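Local atomic coordinates of halohydrin dehalogenase (PDB entry 4IY1), a protein that eliminates halide from vicinal halohydrins to form epoxides and, in this engineered form, probably catalyses the cyanolysis used in atorvastatin synthesis. Residues N8-G13 against Q38-A43. The protein carries 37 engineered substitutions. Residues are numbered along the deposited sequence; the frame is centred on the assembly and turned at random.
Sequences NVKHFG and QDELEA. Engineered in segment 38-43: Gln38 (natural residue Lys).
Lys10 NZ has two partners: it is hydrogen-bonded to Ser34 OG and makes a salt bridge with Glu40 OE2 at 3.1 Å. The lysine-glutamate pair is all that joins loop residues 8-13 to helix residues 38-43, whose nearest CA atoms, those of Lys10 and Glu40, stay 11.2 Å apart. The lysine spans rather more than half of that gap, its chain running out nearly straight beyond CG. Glu40 behaves differently. It leaves the helix toward the loop and then turns about its CB-CG bond (chi2 -92°), so that the two side chains meet at about a right angle. OE2 sits end-on beyond NZ, almost in line with the CE-NZ bond (about 174°), where no N-H points, and the attraction is therefore ionic. Glu40 also packs on Ser34, so lysine, serine and glutamate form a small polar cluster. Both charged residues are partly exposed and only 64 Å² is buried between the segments, so solvent probably screens the attraction.

At its base the lysine is held by the backbone. Asn8 to His11 form a type I turn, closed by the bond from His11 N to Asn8 O at 2.9 Å, and Lys10 is its third residue. CB of Lys10 lies 3.8 Å above the His11 ring, shifted toward the rim, while the side chain also rests on Phe44, farther along the helix. Asn79 fastens the far part of the loop, accepting from Gly13 N and donating to His11 O.

The loop between strand 3-6 and helix 14-23 takes the place of the glycine-rich dinucleotide-binding loop of short-chain dehydrogenases/reductases; halohydrin dehalogenases use no such cofactor but keep the Rossmann-type fold, in which the salt bridge ties this first strand-to-helix turn to helix 38-47.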
# COMPACT_ATOMS: atom_id res chain seq x y z
N ASN B 8 22.71 -4.21 17.77
CA ASN B 8 22.49 -5.64 17.77
C ASN B 8 23.33 -6.36 16.72
O ASN B 8 22.85 -7.20 15.96
CB ASN B 8 20.99 -5.94 17.60
CG ASN B 8 20.16 -5.47 18.80
OD1 ASN B 8 20.58 -5.60 19.95
ND2 ASN B 8 19.02 -4.87 18.52
N VAL B 9 24.62 -6.04 16.69
CA VAL B 9 25.43 -6.30 15.52
C VAL B 9 25.59 -7.79 15.23
O VAL B 9 25.81 -8.17 14.09
CB VAL B 9 26.79 -5.60 15.59
CG1 VAL B 9 27.71 -6.32 16.58
CG2 VAL B 9 27.43 -5.55 14.21
N LYS B 10 25.33 -8.63 16.22
CA LYS B 10 25.49 -10.08 16.06
C LYS B 10 24.27 -10.77 15.48
O LYS B 10 24.28 -11.99 15.31
CB LYS B 10 25.85 -10.74 17.39
CG LYS B 10 27.23 -10.33 17.93
CD LYS B 10 27.49 -10.98 19.28
CE LYS B 10 28.98 -11.14 19.57
NZ LYS B 10 29.22 -11.63 20.96
N HIS B 11 23.20 -10.02 15.21
CA HIS B 11 21.95 -10.65 14.79
C HIS B 11 21.31 -9.98 13.62
O HIS B 11 21.60 -8.80 13.34
CB HIS B 11 20.95 -10.70 15.95
CG HIS B 11 21.55 -11.19 17.25
ND1 HIS B 11 21.59 -12.50 17.57
CD2 HIS B 11 22.08 -10.50 18.34
CE1 HIS B 11 22.17 -12.64 18.79
NE2 HIS B 11 22.48 -11.41 19.24
N PHE B 12 20.34 -10.67 13.02
CA PHE B 12 19.45 -10.09 12.00
C PHE B 12 20.28 -9.43 10.91
O PHE B 12 21.03 -10.12 10.22
CB PHE B 12 18.45 -9.10 12.65
CG PHE B 12 17.21 -8.81 11.81
CD1 PHE B 12 16.85 -9.63 10.73
CD2 PHE B 12 16.38 -7.74 12.13
CE1 PHE B 12 15.67 -9.40 10.01
CE2 PHE B 12 15.23 -7.48 11.40
CZ PHE B 12 14.85 -8.32 10.35
N GLY B 13 20.16 -8.11 10.75
CA GLY B 13 20.87 -7.39 9.69
C GLY B 13 22.24 -6.90 10.11
O GLY B 13 22.91 -6.17 9.37
N GLN B 38 32.97 -7.51 28.99
CA GLN B 38 34.20 -7.19 28.27
C GLN B 38 34.94 -8.38 27.66
O GLN B 38 35.69 -8.22 26.69
CB GLN B 38 35.15 -6.37 29.13
CG GLN B 38 35.96 -7.22 30.09
CD GLN B 38 37.15 -6.47 30.65
OE1 GLN B 38 37.31 -5.27 30.40
NE2 GLN B 38 37.99 -7.17 31.40
N ASP B 39 34.74 -9.58 28.20
CA ASP B 39 35.14 -10.80 27.49
C ASP B 39 34.63 -10.68 26.07
O ASP B 39 35.42 -10.52 25.13
CB ASP B 39 34.51 -12.04 28.12
CG ASP B 39 34.05 -11.78 29.55
OD1 ASP B 39 34.93 -11.41 30.41
OD2 ASP B 39 32.83 -11.94 29.82
N GLU B 40 33.31 -10.66 25.94
CA GLU B 40 32.64 -10.68 24.65
C GLU B 40 33.04 -9.50 23.77
O GLU B 40 33.32 -9.66 22.58
CB GLU B 40 31.13 -10.69 24.86
CG GLU B 40 30.64 -11.86 25.70
CD GLU B 40 30.25 -13.06 24.86
OE1 GLU B 40 30.27 -14.19 25.38
OE2 GLU B 40 29.88 -12.88 23.68
N LEU B 41 33.11 -8.31 24.36
CA LEU B 41 33.54 -7.15 23.60
C LEU B 41 34.90 -7.41 22.95
O LEU B 41 35.06 -7.23 21.74
CB LEU B 41 33.57 -5.90 24.47
CG LEU B 41 33.65 -4.56 23.74
CD1 LEU B 41 32.78 -3.54 24.45
CD2 LEU B 41 35.07 -4.03 23.63
N GLU B 42 35.84 -7.94 23.72
CA GLU B 42 37.24 -8.02 23.29
C GLU B 42 37.45 -9.14 22.29
O GLU B 42 38.18 -8.99 21.31
CB GLU B 42 38.17 -8.20 24.49
CG GLU B 42 38.39 -6.91 25.27
CD GLU B 42 38.95 -7.14 26.67
OE1 GLU B 42 39.05 -8.32 27.10
OE2 GLU B 42 39.31 -6.14 27.33
N ALA B 43 36.73 -10.23 22.49
CA ALA B 43 36.72 -11.31 21.51
C ALA B 43 36.14 -10.85 20.16
O ALA B 43 36.46 -11.41 19.12
CB ALA B 43 35.97 -12.53 22.05